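Local coordinates for predicted protein (Phaeodactylum tricornutum CCAP 1055/1, PDB 5Z5M) that makes (S)-allantoin in urate degradation, as a natural fusion of a 5-hydroxyisourate hydrolase with an OHCU decarboxylase, at the interface of chains A and B and the interface of chains A and C. Sequence-based numbering; all coordinates share one arbitrary frame. Chains: chain A/B/C, Predicted protein.

Contact 1: the interface of chains A and B. Residues chain A 130-132, 164, 168, 240-241, 274-276; chain B 261-263.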
# COMPACT_ATOMS: atom_id res chain seq x y z
N ALA A 130 -10.89 -19.41 19.29
CA ALA A 130 -9.79 -20.25 18.84
C ALA A 130 -8.53 -19.42 18.60
O ALA A 130 -8.34 -18.86 17.52
CB ALA A 130 -10.17 -20.98 17.56
N VAL A 131 -7.68 -19.34 19.61
CA VAL A 131 -6.42 -18.61 19.49
C VAL A 131 -5.27 -19.46 20.02
O VAL A 131 -5.40 -20.12 21.06
CB VAL A 131 -6.45 -17.25 20.25
CG1 VAL A 131 -5.08 -16.57 20.21
CG2 VAL A 131 -7.52 -16.34 19.68
N ARG A 132 -4.16 -19.48 19.29
CA ARG A 132 -2.96 -20.19 19.73
C ARG A 132 -2.22 -19.39 20.79
O ARG A 132 -1.74 -18.29 20.53
CB ARG A 132 -2.04 -20.46 18.54
CG ARG A 132 -2.62 -21.47 17.57
CD ARG A 132 -1.64 -21.81 16.47
NE ARG A 132 -2.15 -22.90 15.65
CZ ARG A 132 -1.90 -24.19 15.88
NH1 ARG A 132 -1.16 -24.55 16.92
NH2 ARG A 132 -2.40 -25.12 15.07
N LYS A 164 -11.92 -23.55 13.32
CA LYS A 164 -10.52 -23.25 13.58
C LYS A 164 -9.98 -24.20 14.63
O LYS A 164 -8.83 -24.61 14.56
CB LYS A 164 -10.35 -21.80 14.04
CG LYS A 164 -10.50 -20.77 12.93
CD LYS A 164 -10.82 -19.39 13.50
CE LYS A 164 -9.64 -18.82 14.27
NZ LYS A 164 -9.87 -17.41 14.68
N MET A 168 -6.99 -27.11 14.40
CA MET A 168 -5.93 -27.25 15.39
C MET A 168 -5.82 -28.69 15.90
O MET A 168 -4.72 -29.19 16.12
CB MET A 168 -6.14 -26.30 16.57
CG MET A 168 -5.99 -24.84 16.21
SD MET A 168 -6.31 -23.76 17.62
CE MET A 168 -6.22 -22.16 16.83
N VAL A 240 3.71 -24.94 10.87
CA VAL A 240 2.82 -23.98 11.51
C VAL A 240 3.54 -23.26 12.65
O VAL A 240 4.22 -23.89 13.46
CB VAL A 240 1.54 -24.67 12.04
CG1 VAL A 240 0.71 -23.72 12.90
CG2 VAL A 240 0.72 -25.20 10.88
N GLY A 241 3.40 -21.94 12.70
CA GLY A 241 4.01 -21.15 13.75
C GLY A 241 4.17 -19.69 13.39
O GLY A 241 3.66 -19.23 12.36
N GLY A 274 2.43 -15.17 10.64
CA GLY A 274 2.10 -16.53 11.02
C GLY A 274 1.82 -17.41 9.82
O GLY A 274 1.28 -16.94 8.82
N ILE A 275 2.21 -18.67 9.94
CA ILE A 275 1.88 -19.70 8.95
C ILE A 275 0.88 -20.68 9.57
O ILE A 275 1.14 -21.26 10.62
CB ILE A 275 3.12 -20.45 8.46
CG1 ILE A 275 4.00 -19.51 7.62
CG2 ILE A 275 2.72 -21.69 7.64
CD1 ILE A 275 5.39 -20.04 7.37
N ASP A 276 -0.27 -20.86 8.93
CA ASP A 276 -1.35 -21.63 9.52
C ASP A 276 -1.58 -22.99 8.85
O ASP A 276 -2.21 -23.87 9.44
CB ASP A 276 -2.65 -20.82 9.47
CG ASP A 276 -3.80 -21.52 10.19
OD1 ASP A 276 -3.71 -21.72 11.42
OD2 ASP A 276 -4.79 -21.87 9.51
N SER B 261 -6.87 -16.54 10.69
CA SER B 261 -6.39 -17.91 10.80
C SER B 261 -6.11 -18.26 12.26
O SER B 261 -5.85 -17.37 13.07
CB SER B 261 -5.13 -18.10 9.95
OG SER B 261 -5.44 -18.03 8.57
N GLY B 262 -6.17 -19.55 12.59
CA GLY B 262 -5.88 -20.02 13.94
C GLY B 262 -4.53 -19.51 14.41
O GLY B 262 -4.40 -18.98 15.52
N GLN B 263 -3.52 -19.71 13.58
CA GLN B 263 -2.26 -18.97 13.70
C GLN B 263 -2.39 -17.78 12.77
O GLN B 263 -2.19 -17.91 11.56
CB GLN B 263 -1.06 -19.84 13.32
CG GLN B 263 0.26 -19.09 13.34
CD GLN B 263 0.85 -18.97 14.74
OE1 GLN B 263 0.94 -19.94 15.48
NE2 GLN B 263 1.25 -17.76 15.10
O HOH W 1 -1.50 -17.50 8.81
O HOH W 2 -7.20 -21.64 10.84
O HOH W 3 -7.07 -16.47 15.22
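A loop of the transthyretin-like HIU hydrolase part of chain B, B:Ser261 to B:Gln263, packs against chain A between helix 151-173 with A:Arg132, of the OHCU decarboxylase family region, and the strand ends 241-248 and 268-275 of the hydrolase region. A direct hydrogen bond is made by A:Asp276, whose CG lies anti to the backbone N. The carboxylate OD1 of A:Asp276 accepts a hydrogen bond from the backbone N of B:Gln263 at 3.0 Å; the bond is nearly straight at the hydrogen (177°), yet the donor stands above the carboxylate plane, 44° out of it.

Water extends this polar network. One molecule joins the second carboxylate oxygen, OD2, to B:Gly262 N, so the two oxygens serve successive amides of the loop. Another links the A:Lys164 ammonium NZ to B:Ser261 O, and a third connects A:Gly274 O with B:Gln263 O.

Apolar packing fills in around the backbone. The tip of the extended A:Met168 places CE 3.6 Å from B:Gly262 CA, and B:Ser261 CB sits 3.7 Å from A:Asp276 CG. B:Gln263, bent at chi2, crosses A:Arg132 at about a right angle; A:Arg132 CD lies 3.8 Å from B:Gln263 CB, while amide and guanidinium planes are 19° apart. B:Gln263 CG lies 3.5 Å from the carbonyl A:Gly241 O, a carbon–oxygen contact rather than an apolar one. Behind this, A:Val240 CG1 covers one guanidinium face near its rim.

Contact 2: the interface of chains A and C. Residues chain A 61, 68, 155-156, 159; chain C 150, 152-153, 156.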
# COMPACT_ATOMS: atom_id res chain seq x y z
N ASN A 61 -21.18 -27.70 7.68
CA ASN A 61 -21.84 -26.55 7.08
C ASN A 61 -23.17 -26.92 6.42
O ASN A 61 -24.08 -26.10 6.35
CB ASN A 61 -20.92 -25.86 6.07
CG ASN A 61 -19.90 -24.96 6.73
OD1 ASN A 61 -20.02 -24.62 7.91
ND2 ASN A 61 -18.88 -24.57 5.98
N LYS A 68 -26.18 -27.47 14.14
CA LYS A 68 -25.10 -26.51 14.33
C LYS A 68 -25.14 -25.90 15.73
O LYS A 68 -24.10 -25.81 16.40
CB LYS A 68 -25.17 -25.41 13.27
CG LYS A 68 -24.71 -25.88 11.88
CD LYS A 68 -24.94 -24.82 10.81
CE LYS A 68 -24.68 -25.39 9.43
NZ LYS A 68 -24.78 -24.36 8.37
N PHE A 155 -23.39 -16.13 15.94
CA PHE A 155 -23.60 -17.52 15.53
C PHE A 155 -22.61 -17.87 14.42
O PHE A 155 -22.01 -18.94 14.43
CB PHE A 155 -25.04 -17.74 15.08
CG PHE A 155 -25.37 -19.17 14.75
CD1 PHE A 155 -25.60 -20.09 15.76
CD2 PHE A 155 -25.47 -19.59 13.44
CE1 PHE A 155 -25.91 -21.40 15.47
CE2 PHE A 155 -25.78 -20.90 13.13
CZ PHE A 155 -26.00 -21.81 14.15
N MET A 156 -22.45 -16.95 13.47
CA MET A 156 -21.45 -17.08 12.41
C MET A 156 -20.02 -17.09 12.92
O MET A 156 -19.19 -17.89 12.49
CB MET A 156 -21.61 -15.95 11.39
CG MET A 156 -22.78 -16.13 10.46
SD MET A 156 -22.52 -17.64 9.52
CE MET A 156 -20.94 -17.29 8.75
N LEU A 159 -19.20 -20.35 14.82
CA LEU A 159 -19.00 -21.47 13.90
C LEU A 159 -17.64 -21.38 13.23
O LEU A 159 -16.99 -22.40 13.00
CB LEU A 159 -20.12 -21.51 12.85
CG LEU A 159 -21.49 -21.98 13.33
CD1 LEU A 159 -22.53 -21.79 12.23
CD2 LEU A 159 -21.46 -23.43 13.79
N THR C 150 -24.06 -20.79 3.43
CA THR C 150 -24.96 -21.39 4.41
C THR C 150 -26.09 -20.42 4.74
O THR C 150 -25.93 -19.21 4.59
CB THR C 150 -24.22 -21.78 5.71
OG1 THR C 150 -23.77 -20.60 6.38
CG2 THR C 150 -23.04 -22.68 5.41
N GLU C 152 -27.24 -19.49 7.59
CA GLU C 152 -26.94 -18.61 8.71
C GLU C 152 -25.98 -17.48 8.31
O GLU C 152 -26.00 -16.41 8.91
CB GLU C 152 -26.39 -19.39 9.91
CG GLU C 152 -25.01 -20.00 9.72
CD GLU C 152 -25.07 -21.40 9.14
OE1 GLU C 152 -26.20 -21.92 8.94
OE2 GLU C 152 -24.00 -22.00 8.90
N GLN C 153 -25.14 -17.71 7.30
CA GLN C 153 -24.34 -16.61 6.78
C GLN C 153 -25.24 -15.65 6.02
O GLN C 153 -25.11 -14.44 6.13
CB GLN C 153 -23.20 -17.08 5.87
CG GLN C 153 -22.22 -15.95 5.57
CD GLN C 153 -21.34 -16.21 4.37
OE1 GLN C 153 -21.13 -17.35 3.97
NE2 GLN C 153 -20.82 -15.14 3.78
N MET C 156 -27.31 -13.25 8.08
CA MET C 156 -26.56 -12.07 8.49
C MET C 156 -26.39 -11.10 7.32
O MET C 156 -26.55 -9.89 7.48
CB MET C 156 -25.21 -12.49 9.06
CG MET C 156 -24.38 -11.36 9.63
SD MET C 156 -22.64 -11.80 9.67
CE MET C 156 -22.32 -12.04 7.92
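Helices 151-173 of two chains meet here, within the all-helical OHCU decarboxylase family region, and the N-terminal turn of the chain C helix carries the central side chain, C:Glu152. This glutamate starts in the crowded position, CG between the backbone N and the carbonyl carbon (chi1 68°), and bends again at chi2 (-89°), which aims its carboxylate at A:Lys68.

The A:Lys68 and C:Glu152 side chains meet tip to tip. A:Lys68 is extended beyond CG, and its ammonium NZ forms a salt bridge and hydrogen bond 2.5 Å from C:Glu152 OE2, on the syn lone pair; a weak bond to OE1 accompanies it. The backbone O of A:Asn61, at the end of helix 49-61, also accepts a hydrogen bond from A:Lys68 NZ, at 2.8 Å, the donor standing above the carbonyl plane, which helps to hold the ammonium in place. An alanine here would remove the ammonium, and this would probably weaken the A–C link and leave the C:Glu152 carboxylate less well fixed.

A:Phe155 stands across the glutamate stem at about a right angle, ring and carboxylate planes 85° apart, and C:Glu152 CG lies in plane at the ring edge, 3.6 Å from A:Phe155 CE2. A:Leu159 CD1 lies 3.6 Å from C:Glu152 OE2. The bent, poorly ordered A:Met156 crosses C:Glu152 at about a right angle, its SD 3.4 Å from C:Glu152 CG, and C:Gln153 obliquely, its CE against CB and CG. Beside the bridge, C:Thr150 CG2 lies 3.9 Å from A:Asn61 CB.

Contact 3: the interface of chains A and B. Residues chain A 138, 141-142, 145-146, 149, 153, 157; chain B 254-257.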
# COMPACT_ATOMS: atom_id res chain seq x y z
N THR A 138 -6.04 -10.72 24.83
CA THR A 138 -6.79 -11.23 23.68
C THR A 138 -8.20 -11.71 24.08
O THR A 138 -9.19 -11.33 23.46
CB THR A 138 -6.05 -12.40 23.00
OG1 THR A 138 -4.75 -11.97 22.59
CG2 THR A 138 -6.83 -12.90 21.79
N ALA A 141 -10.39 -8.74 25.31
CA ALA A 141 -10.72 -7.88 24.17
C ALA A 141 -11.79 -8.52 23.29
O ALA A 141 -12.70 -7.85 22.82
CB ALA A 141 -9.47 -7.57 23.36
N ALA A 142 -11.66 -9.83 23.08
CA ALA A 142 -12.61 -10.56 22.25
C ALA A 142 -13.99 -10.59 22.90
O ALA A 142 -14.99 -10.28 22.26
CB ALA A 142 -12.11 -11.98 21.99
N GLY A 145 -15.67 -7.13 23.01
CA GLY A 145 -16.19 -6.69 21.73
C GLY A 145 -17.40 -7.49 21.28
O GLY A 145 -18.43 -6.93 20.93
N ARG A 146 -17.28 -8.81 21.32
CA ARG A 146 -18.30 -9.69 20.76
C ARG A 146 -19.57 -9.74 21.60
O ARG A 146 -20.63 -10.17 21.13
CB ARG A 146 -17.72 -11.09 20.54
CG ARG A 146 -16.77 -11.15 19.34
CD ARG A 146 -15.94 -12.43 19.30
NE ARG A 146 -16.75 -13.64 19.41
CZ ARG A 146 -16.25 -14.86 19.58
NH1 ARG A 146 -14.93 -15.03 19.64
NH2 ARG A 146 -17.06 -15.90 19.68
N HIS A 149 -22.27 -7.69 19.97
CA HIS A 149 -22.82 -8.13 18.69
C HIS A 149 -24.19 -8.79 18.84
O HIS A 149 -24.56 -9.24 19.92
CB HIS A 149 -21.86 -9.09 18.00
CG HIS A 149 -20.55 -8.48 17.62
ND1 HIS A 149 -19.49 -9.22 17.16
CD2 HIS A 149 -20.13 -7.19 17.64
CE1 HIS A 149 -18.47 -8.42 16.91
NE2 HIS A 149 -18.84 -7.18 17.19
N GLN A 153 -24.95 -12.56 14.25
CA GLN A 153 -23.57 -12.32 13.88
C GLN A 153 -22.67 -13.27 14.66
O GLN A 153 -21.75 -13.86 14.10
CB GLN A 153 -23.14 -10.87 14.13
CG GLN A 153 -21.68 -10.63 13.71
CD GLN A 153 -21.21 -9.21 13.95
OE1 GLN A 153 -22.00 -8.32 14.26
NE2 GLN A 153 -19.90 -8.99 13.81
N VAL A 157 -19.72 -16.17 13.83
CA VAL A 157 -18.38 -16.07 14.39
C VAL A 157 -18.03 -17.33 15.18
O VAL A 157 -16.93 -17.85 15.07
CB VAL A 157 -18.23 -14.83 15.29
CG1 VAL A 157 -16.85 -14.80 15.94
CG2 VAL A 157 -18.48 -13.55 14.50
N ALA B 254 -9.68 -9.70 16.94
CA ALA B 254 -10.44 -10.61 17.79
C ALA B 254 -11.66 -9.90 18.41
O ALA B 254 -12.73 -10.50 18.52
CB ALA B 254 -9.55 -11.19 18.89
N SER B 255 -11.49 -8.64 18.79
CA SER B 255 -12.56 -7.89 19.44
C SER B 255 -13.73 -7.63 18.49
O SER B 255 -14.86 -7.42 18.94
CB SER B 255 -12.03 -6.56 19.99
OG SER B 255 -11.83 -5.59 18.97
N LYS B 256 -13.47 -7.65 17.19
CA LYS B 256 -14.51 -7.42 16.20
C LYS B 256 -15.05 -8.73 15.65
O LYS B 256 -15.97 -8.74 14.83
CB LYS B 256 -13.98 -6.55 15.06
CG LYS B 256 -13.43 -5.20 15.50
CD LYS B 256 -13.82 -4.11 14.53
CE LYS B 256 -13.64 -2.74 15.16
NZ LYS B 256 -14.01 -1.65 14.22
N GLY B 257 -14.47 -9.84 16.09
CA GLY B 257 -14.82 -11.15 15.55
C GLY B 257 -14.45 -11.30 14.09
O GLY B 257 -15.01 -12.13 13.38
O HOH W 4 -12.89 -13.31 18.35
O HOH W 5 -17.91 -6.50 13.76
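The end of helix 249-256 in the transthyretin-like HIU hydrolase part of chain B rests on helix 136-146 of chain A, in its OHCU decarboxylase family region. Small residues carry the first shell. A:Ala142 CA lies 3.9 Å from B:Ser255 CA, and the methyl groups of A:Ala142 and B:Ala254 meet at 4.1 Å between their CB atoms. B:Ser255 CB approaches A:Ala141 O closely, and A:Gly145, with no side chain, comes close to B:Ser255 O through its CA.

Farther along, A:His149 presents its CE1 edge to O of the poorly ordered B:Lys256 at 3.3 Å, with the carbonyl carbon of that lysine in the plane of the ring. Polar links here pass through water. One water lies 3.0 Å from A:Arg146 NH1 and also bonds B:Ala254 O; a second water, 3.1 Å from B:Lys256 O, also bonds the A:Gln153 amide NE2.

A second shell sets these groups. The A:His149 imidazole is flanked near its rim, by A:Gly145 O and A:Arg146 CA on one face and by A:Gln153 NE2, 3.3 Å above the plane, on the other. A:Arg146 is bent at chi3 (52°), and A:Val157 CG1 covers its guanidinium centrally on one face; A:Val157 CG2 lies 3.9 Å from B:Gly257 O.

Measured between centres of their C-alpha atoms, contacts 1 and 2 lie about 21 Å apart, contacts 1 and 3 about 17 Å, and contacts 2 and 3 about 16 Å. Helix 151-173 of chain A contributes to every one: its later part to contact 1, its first turns to contacts 2 and 3. Contacts 1 and 3 are two patches of the A–B interface, each setting hydrolase-region residues of chain B against chain A, whereas contact 2 pairs decarboxylase-region residues of A and C. One helix thus touches two neighbours in the deposited four-copy assembly, which may couple both enzyme parts within the tetramer.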